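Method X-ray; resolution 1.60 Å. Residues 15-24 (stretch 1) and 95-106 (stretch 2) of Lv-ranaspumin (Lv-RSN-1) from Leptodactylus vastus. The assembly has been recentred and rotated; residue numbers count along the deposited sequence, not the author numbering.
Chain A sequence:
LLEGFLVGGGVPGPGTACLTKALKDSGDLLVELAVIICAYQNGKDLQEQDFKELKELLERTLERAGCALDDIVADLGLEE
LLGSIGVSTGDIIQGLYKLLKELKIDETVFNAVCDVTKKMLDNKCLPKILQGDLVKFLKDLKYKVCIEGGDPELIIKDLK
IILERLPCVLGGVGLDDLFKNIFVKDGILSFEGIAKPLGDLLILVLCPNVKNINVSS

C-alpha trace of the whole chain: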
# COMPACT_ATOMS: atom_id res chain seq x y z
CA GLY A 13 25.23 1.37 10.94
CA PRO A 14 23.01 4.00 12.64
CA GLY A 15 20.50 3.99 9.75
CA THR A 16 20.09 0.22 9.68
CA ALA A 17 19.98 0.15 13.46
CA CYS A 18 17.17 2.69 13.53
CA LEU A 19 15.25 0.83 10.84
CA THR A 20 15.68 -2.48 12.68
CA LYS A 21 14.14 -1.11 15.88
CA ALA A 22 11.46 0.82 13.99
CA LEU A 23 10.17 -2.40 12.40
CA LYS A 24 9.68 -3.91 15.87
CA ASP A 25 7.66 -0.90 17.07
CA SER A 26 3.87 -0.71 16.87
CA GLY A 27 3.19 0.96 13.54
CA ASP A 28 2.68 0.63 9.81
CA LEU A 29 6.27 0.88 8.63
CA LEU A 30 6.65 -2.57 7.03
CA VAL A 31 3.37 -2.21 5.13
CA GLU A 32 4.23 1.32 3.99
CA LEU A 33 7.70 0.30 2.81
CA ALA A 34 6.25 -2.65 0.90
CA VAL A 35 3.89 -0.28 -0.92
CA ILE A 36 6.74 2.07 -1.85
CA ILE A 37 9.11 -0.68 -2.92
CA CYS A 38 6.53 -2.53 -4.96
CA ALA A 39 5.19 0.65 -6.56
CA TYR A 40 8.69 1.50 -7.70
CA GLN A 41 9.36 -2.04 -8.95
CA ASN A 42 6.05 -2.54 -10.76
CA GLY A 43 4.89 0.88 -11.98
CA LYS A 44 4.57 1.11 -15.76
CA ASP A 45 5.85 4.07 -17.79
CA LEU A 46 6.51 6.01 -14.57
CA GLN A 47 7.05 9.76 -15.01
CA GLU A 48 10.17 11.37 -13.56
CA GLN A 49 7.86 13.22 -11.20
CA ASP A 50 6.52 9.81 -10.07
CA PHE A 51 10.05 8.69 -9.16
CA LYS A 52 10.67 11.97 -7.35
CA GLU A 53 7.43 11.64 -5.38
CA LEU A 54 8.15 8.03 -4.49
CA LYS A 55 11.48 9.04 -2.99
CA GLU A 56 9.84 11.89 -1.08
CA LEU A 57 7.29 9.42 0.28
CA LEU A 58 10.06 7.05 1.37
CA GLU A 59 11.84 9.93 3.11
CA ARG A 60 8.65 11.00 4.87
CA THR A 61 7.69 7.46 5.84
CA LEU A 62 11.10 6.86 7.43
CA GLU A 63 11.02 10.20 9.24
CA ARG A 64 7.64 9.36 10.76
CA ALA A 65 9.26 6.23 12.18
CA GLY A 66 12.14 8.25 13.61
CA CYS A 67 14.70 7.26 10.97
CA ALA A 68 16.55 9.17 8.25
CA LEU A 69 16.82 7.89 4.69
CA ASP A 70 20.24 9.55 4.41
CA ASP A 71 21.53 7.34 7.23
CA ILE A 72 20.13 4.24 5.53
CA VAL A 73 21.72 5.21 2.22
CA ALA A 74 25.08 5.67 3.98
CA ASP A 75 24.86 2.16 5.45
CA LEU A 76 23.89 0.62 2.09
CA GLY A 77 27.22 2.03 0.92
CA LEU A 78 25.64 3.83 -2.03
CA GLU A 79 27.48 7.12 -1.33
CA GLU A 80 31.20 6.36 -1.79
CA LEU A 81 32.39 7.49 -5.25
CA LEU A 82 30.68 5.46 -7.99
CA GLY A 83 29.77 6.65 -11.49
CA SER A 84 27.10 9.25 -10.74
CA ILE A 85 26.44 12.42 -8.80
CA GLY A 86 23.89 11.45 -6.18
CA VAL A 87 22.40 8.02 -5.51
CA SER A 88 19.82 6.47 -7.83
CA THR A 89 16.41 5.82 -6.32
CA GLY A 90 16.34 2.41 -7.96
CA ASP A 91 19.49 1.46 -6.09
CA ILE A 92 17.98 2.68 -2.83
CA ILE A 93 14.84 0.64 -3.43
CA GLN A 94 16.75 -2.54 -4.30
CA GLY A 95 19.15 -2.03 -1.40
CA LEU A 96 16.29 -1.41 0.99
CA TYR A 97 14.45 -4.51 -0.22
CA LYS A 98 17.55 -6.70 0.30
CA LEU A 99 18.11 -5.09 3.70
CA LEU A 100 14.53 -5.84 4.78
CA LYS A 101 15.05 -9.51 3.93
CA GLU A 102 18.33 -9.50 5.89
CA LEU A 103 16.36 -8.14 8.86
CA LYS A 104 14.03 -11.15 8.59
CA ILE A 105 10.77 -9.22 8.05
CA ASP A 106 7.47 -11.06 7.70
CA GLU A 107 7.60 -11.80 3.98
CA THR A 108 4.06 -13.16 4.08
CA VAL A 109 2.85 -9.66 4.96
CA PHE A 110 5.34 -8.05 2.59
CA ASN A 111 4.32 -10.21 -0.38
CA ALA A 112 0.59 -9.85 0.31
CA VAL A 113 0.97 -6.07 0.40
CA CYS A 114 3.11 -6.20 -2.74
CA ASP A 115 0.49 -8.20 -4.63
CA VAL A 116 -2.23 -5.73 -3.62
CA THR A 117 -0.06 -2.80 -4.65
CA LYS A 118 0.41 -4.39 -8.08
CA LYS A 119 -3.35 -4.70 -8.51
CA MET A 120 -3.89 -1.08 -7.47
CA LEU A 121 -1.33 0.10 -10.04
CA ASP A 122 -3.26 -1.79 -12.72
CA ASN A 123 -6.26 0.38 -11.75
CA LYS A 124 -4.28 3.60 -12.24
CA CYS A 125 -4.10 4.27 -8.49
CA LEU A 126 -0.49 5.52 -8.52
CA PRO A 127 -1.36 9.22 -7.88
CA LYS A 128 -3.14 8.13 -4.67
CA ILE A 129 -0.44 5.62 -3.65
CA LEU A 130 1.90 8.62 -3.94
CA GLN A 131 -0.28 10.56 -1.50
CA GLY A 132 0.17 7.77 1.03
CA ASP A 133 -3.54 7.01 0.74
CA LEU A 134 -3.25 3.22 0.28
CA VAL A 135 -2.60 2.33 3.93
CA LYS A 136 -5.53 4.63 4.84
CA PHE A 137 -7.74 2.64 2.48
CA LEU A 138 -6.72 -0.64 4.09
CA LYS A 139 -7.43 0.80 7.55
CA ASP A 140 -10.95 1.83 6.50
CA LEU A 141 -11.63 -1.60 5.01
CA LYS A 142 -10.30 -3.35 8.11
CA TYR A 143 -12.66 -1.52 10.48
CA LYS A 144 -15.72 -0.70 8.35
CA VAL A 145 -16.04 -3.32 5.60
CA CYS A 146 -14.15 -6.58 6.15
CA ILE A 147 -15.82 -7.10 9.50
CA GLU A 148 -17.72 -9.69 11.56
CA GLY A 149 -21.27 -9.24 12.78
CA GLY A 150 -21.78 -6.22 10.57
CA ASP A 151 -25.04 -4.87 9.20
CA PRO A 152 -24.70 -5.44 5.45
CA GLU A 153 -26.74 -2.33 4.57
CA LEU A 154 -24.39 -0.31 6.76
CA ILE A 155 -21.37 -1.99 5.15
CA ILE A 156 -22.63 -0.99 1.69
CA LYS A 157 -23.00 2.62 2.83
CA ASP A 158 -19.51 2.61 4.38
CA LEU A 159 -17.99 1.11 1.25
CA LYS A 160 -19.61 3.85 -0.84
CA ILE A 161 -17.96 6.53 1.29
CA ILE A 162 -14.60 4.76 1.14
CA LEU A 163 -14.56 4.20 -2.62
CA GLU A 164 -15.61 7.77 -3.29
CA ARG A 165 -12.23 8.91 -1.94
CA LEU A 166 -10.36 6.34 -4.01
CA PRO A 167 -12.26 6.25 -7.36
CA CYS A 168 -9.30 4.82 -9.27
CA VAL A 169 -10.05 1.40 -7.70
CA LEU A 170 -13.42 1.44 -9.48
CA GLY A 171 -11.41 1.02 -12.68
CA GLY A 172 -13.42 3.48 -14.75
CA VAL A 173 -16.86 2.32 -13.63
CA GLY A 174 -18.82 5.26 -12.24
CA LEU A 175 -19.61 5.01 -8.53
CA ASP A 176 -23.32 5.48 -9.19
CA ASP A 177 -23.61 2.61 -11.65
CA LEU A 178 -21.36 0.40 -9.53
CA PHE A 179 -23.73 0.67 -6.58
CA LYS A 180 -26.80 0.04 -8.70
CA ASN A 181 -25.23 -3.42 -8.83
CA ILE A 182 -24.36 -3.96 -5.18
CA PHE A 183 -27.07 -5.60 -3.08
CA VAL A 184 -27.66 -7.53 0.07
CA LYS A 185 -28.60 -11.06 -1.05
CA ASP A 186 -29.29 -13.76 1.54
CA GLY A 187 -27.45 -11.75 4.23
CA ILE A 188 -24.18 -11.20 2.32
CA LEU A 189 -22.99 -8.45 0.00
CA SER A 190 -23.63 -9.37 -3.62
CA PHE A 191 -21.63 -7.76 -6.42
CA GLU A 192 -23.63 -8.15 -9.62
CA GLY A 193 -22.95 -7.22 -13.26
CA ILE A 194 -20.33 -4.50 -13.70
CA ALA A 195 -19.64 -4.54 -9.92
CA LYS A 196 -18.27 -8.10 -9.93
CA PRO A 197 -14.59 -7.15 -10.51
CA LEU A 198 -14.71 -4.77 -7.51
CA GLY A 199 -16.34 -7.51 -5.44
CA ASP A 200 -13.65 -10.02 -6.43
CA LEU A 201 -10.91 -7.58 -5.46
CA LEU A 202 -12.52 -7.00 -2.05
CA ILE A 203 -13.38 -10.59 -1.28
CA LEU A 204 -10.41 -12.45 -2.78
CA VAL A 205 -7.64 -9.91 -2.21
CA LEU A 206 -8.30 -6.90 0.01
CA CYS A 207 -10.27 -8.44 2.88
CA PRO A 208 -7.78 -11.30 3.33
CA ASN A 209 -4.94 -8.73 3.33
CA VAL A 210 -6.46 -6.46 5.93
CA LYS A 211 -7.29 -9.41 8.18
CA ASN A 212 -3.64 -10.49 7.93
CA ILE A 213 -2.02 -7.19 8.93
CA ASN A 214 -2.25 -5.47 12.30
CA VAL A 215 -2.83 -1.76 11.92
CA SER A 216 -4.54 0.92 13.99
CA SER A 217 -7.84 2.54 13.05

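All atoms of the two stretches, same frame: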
# COMPACT_ATOMS: atom_id res chain seq x y z
N GLY A 15 21.71 4.05 10.55
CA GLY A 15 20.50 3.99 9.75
C GLY A 15 19.82 2.63 9.79
O GLY A 15 18.60 2.54 9.96
N THR A 16 20.61 1.58 9.61
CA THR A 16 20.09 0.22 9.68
C THR A 16 19.62 -0.14 11.08
O THR A 16 18.63 -0.85 11.26
CB THR A 16 21.17 -0.80 9.23
OG1 THR A 16 21.63 -0.46 7.91
CG2 THR A 16 20.60 -2.21 9.21
N ALA A 17 20.35 0.36 12.07
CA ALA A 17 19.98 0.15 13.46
C ALA A 17 18.61 0.74 13.74
O ALA A 17 17.75 0.10 14.35
CB ALA A 17 21.02 0.77 14.38
N CYS A 18 18.41 1.97 13.29
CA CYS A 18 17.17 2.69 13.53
C CYS A 18 16.01 1.98 12.85
O CYS A 18 14.93 1.83 13.42
CB CYS A 18 17.30 4.13 13.03
SG CYS A 18 15.79 5.13 13.18
N LEU A 19 16.25 1.54 11.62
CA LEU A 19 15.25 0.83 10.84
C LEU A 19 14.86 -0.47 11.53
O LEU A 19 13.68 -0.79 11.65
CB LEU A 19 15.77 0.54 9.43
CG LEU A 19 14.83 -0.26 8.54
CD1 LEU A 19 13.52 0.52 8.36
CD2 LEU A 19 15.50 -0.55 7.21
N THR A 20 15.87 -1.21 11.98
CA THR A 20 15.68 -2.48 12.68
C THR A 20 14.73 -2.33 13.87
O THR A 20 13.78 -3.11 14.03
CB THR A 20 17.03 -3.04 13.18
OG1 THR A 20 17.89 -3.28 12.06
CG2 THR A 20 16.83 -4.32 13.95
N LYS A 21 14.98 -1.33 14.71
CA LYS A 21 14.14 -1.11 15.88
C LYS A 21 12.75 -0.64 15.45
O LYS A 21 11.73 -1.08 16.01
CB LYS A 21 14.79 -0.09 16.82
CG LYS A 21 14.15 -0.06 18.20
CD LYS A 21 14.60 1.15 19.01
CE LYS A 21 14.18 2.45 18.33
NZ LYS A 21 12.78 2.42 17.80
N ALA A 22 12.72 0.24 14.46
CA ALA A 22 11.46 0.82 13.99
C ALA A 22 10.48 -0.25 13.49
O ALA A 22 9.27 -0.12 13.67
CB ALA A 22 11.73 1.84 12.89
N LEU A 23 11.01 -1.31 12.89
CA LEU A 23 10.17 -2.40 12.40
C LEU A 23 9.56 -3.23 13.54
O LEU A 23 8.55 -3.91 13.35
CB LEU A 23 10.96 -3.30 11.45
CG LEU A 23 11.32 -2.67 10.11
CD1 LEU A 23 12.39 -3.49 9.40
CD2 LEU A 23 10.07 -2.57 9.24
N LYS A 24 10.19 -3.18 14.71
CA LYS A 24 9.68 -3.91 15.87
C LYS A 24 8.68 -3.09 16.67
O LYS A 24 7.97 -3.62 17.52
CB LYS A 24 10.84 -4.37 16.77
CG LYS A 24 11.77 -5.37 16.10
CD LYS A 24 13.00 -5.68 16.95
CE LYS A 24 13.94 -6.64 16.23
NZ LYS A 24 15.27 -6.76 16.89
N GLY A 95 18.39 -1.90 -2.64
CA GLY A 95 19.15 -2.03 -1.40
C GLY A 95 18.26 -2.19 -0.18
O GLY A 95 18.50 -3.03 0.69
N LEU A 96 17.21 -1.37 -0.12
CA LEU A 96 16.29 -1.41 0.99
C LEU A 96 15.57 -2.76 1.03
O LEU A 96 15.43 -3.37 2.09
CB LEU A 96 15.28 -0.26 0.88
CG LEU A 96 14.29 -0.18 2.02
CD1 LEU A 96 15.06 -0.08 3.34
CD2 LEU A 96 13.39 1.03 1.82
N TYR A 97 15.14 -3.23 -0.14
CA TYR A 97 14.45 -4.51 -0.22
C TYR A 97 15.35 -5.64 0.31
O TYR A 97 14.93 -6.42 1.16
CB TYR A 97 14.00 -4.77 -1.66
CG TYR A 97 13.24 -6.06 -1.85
CD1 TYR A 97 12.20 -6.41 -1.01
CD2 TYR A 97 13.57 -6.92 -2.89
CE1 TYR A 97 11.51 -7.59 -1.19
CE2 TYR A 97 12.89 -8.10 -3.08
CZ TYR A 97 11.86 -8.43 -2.24
OH TYR A 97 11.18 -9.61 -2.44
N LYS A 98 16.58 -5.71 -0.18
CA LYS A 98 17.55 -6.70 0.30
C LYS A 98 17.78 -6.57 1.80
O LYS A 98 17.81 -7.58 2.52
CB LYS A 98 18.88 -6.57 -0.45
CG LYS A 98 18.79 -6.81 -1.95
CD LYS A 98 20.16 -6.71 -2.62
CE LYS A 98 20.08 -6.21 -4.06
NZ LYS A 98 19.62 -7.25 -5.04
N LEU A 99 17.93 -5.34 2.28
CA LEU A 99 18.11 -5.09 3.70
C LEU A 99 16.94 -5.63 4.52
O LEU A 99 17.14 -6.26 5.57
CB LEU A 99 18.31 -3.59 3.97
CG LEU A 99 18.57 -3.20 5.42
CD1 LEU A 99 19.82 -3.90 5.95
CD2 LEU A 99 18.71 -1.68 5.55
N LEU A 100 15.71 -5.39 4.06
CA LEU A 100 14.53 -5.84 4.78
C LEU A 100 14.55 -7.35 4.94
O LEU A 100 14.24 -7.88 6.00
CB LEU A 100 13.24 -5.37 4.10
CG LEU A 100 12.94 -3.88 4.23
CD1 LEU A 100 11.65 -3.53 3.50
CD2 LEU A 100 12.84 -3.46 5.70
N LYS A 101 14.96 -8.05 3.88
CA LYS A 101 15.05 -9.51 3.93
C LYS A 101 16.15 -9.96 4.90
O LYS A 101 15.97 -10.94 5.62
CB LYS A 101 15.26 -10.07 2.53
CG LYS A 101 14.10 -9.79 1.59
CD LYS A 101 14.52 -9.92 0.13
CE LYS A 101 14.77 -11.36 -0.27
NZ LYS A 101 13.54 -12.04 -0.78
N GLU A 102 17.26 -9.23 4.93
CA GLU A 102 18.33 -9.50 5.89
C GLU A 102 17.86 -9.31 7.33
O GLU A 102 18.35 -9.98 8.24
CB GLU A 102 19.55 -8.62 5.62
CG GLU A 102 20.36 -9.03 4.38
CD GLU A 102 21.60 -8.17 4.18
OE1 GLU A 102 21.74 -7.15 4.89
OE2 GLU A 102 22.43 -8.51 3.30
N LEU A 103 16.91 -8.40 7.53
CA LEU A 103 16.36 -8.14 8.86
C LEU A 103 15.25 -9.11 9.23
O LEU A 103 14.62 -8.97 10.29
CB LEU A 103 15.85 -6.71 8.97
CG LEU A 103 16.89 -5.62 8.75
CD1 LEU A 103 16.24 -4.26 9.00
CD2 LEU A 103 18.09 -5.83 9.66
N LYS A 104 14.98 -10.06 8.34
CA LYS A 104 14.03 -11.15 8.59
C LYS A 104 12.57 -10.70 8.76
O LYS A 104 11.84 -11.25 9.57
CB LYS A 104 14.47 -11.98 9.80
CG LYS A 104 15.88 -12.55 9.68
CD LYS A 104 16.40 -12.99 11.04
CE LYS A 104 17.87 -13.42 10.97
NZ LYS A 104 18.42 -13.74 12.31
N ILE A 105 12.16 -9.69 7.99
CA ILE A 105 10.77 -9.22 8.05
C ILE A 105 9.79 -10.33 7.68
O ILE A 105 10.16 -11.33 7.06
CB ILE A 105 10.54 -8.01 7.11
CG1 ILE A 105 11.12 -8.27 5.73
CG2 ILE A 105 11.14 -6.74 7.70
CD1 ILE A 105 10.09 -8.65 4.69
N ASP A 106 8.53 -10.13 8.06
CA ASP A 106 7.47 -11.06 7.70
C ASP A 106 7.21 -10.96 6.20
O ASP A 106 6.51 -10.04 5.76
CB ASP A 106 6.19 -10.71 8.47
CG ASP A 106 5.10 -11.76 8.33
OD1 ASP A 106 5.07 -12.49 7.32
OD2 ASP A 106 4.26 -11.86 9.25

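The contact between residues 15–24 and 95–106 is built mainly from leucine side chains. At its centre lies Leu19, whose CA-to-CB bond points toward the second stretch and whose CD2 methyl fits among four leucines. Leu19 CD2 lies 3.8 Å from Leu99 CD2 and 3.9 Å from Leu96 CD1, and slightly farther, 4.2 Å in each case, from Leu100 CD2 and Leu103 CD1. These four partners recur at spacings of three and four residues, the repeat that brings side chains onto one side of a helix, with Leu103 just after its last residue, so a single methyl can touch all of them. Leu96 and Leu100 leave their backbone sideways, but the ends of their side chains come nearer to the first stretch; the CA-to-CB bonds of Leu99 and Leu103 point toward it.

One turn further along the first helix, Leu23 continues the apolar surface. Its CD1 packs 3.7 Å from Leu100 CD2 and 3.9 Å from Leu103 CD1, so that Leu100 and Leu103 are shared between Leu19 and Leu23. The same Leu23 CD1 also reaches Ile105 CG2 at 3.9 Å, carrying the contact further past the end of the second helix, which Leu103 already follows. The chain turns there through a Schellman motif: Lys104 takes positive phi (64°), and a weak hydrogen bond runs from Ile105 N to Leu100 O (3.4 Å). The turn leaves Ile105 beside Leu23 while the side chain of Lys104 remains out of reach of the first stretch.

The helix axes approach to 11.3 Å and cross at -59°, and side chains fill the space between the backbones. The contact buries 329 Å² summed over both sides. Leu103 contributes the largest share of any residue, 64 Å², and its CA lies 6.9 Å from the CA of Thr20.

Toward the edge, the first helix contributes two threonines. Thr16 turns its methyl to the second stretch, with CG2 3.8 Å from Leu99 CD1 and 4.4 Å from Leu103 CD2. Thr20 instead presents its hydroxyl: OG1 lies 3.5 Å from Leu103 CD2, a contact between oxygen and methyl carbon. That hydroxyl donates a hydrogen bond to Thr16 O (2.7 Å from Thr20 OG1), one turn back in its own helix, where the same carbonyl also accepts from Thr20 N (2.9 Å from Thr16 O). The hydroxyl thus has an acceptor within its own helix while lying against a leucine. No hydrogen bond crosses between the stretches, and their direct association rests on side-chain packing.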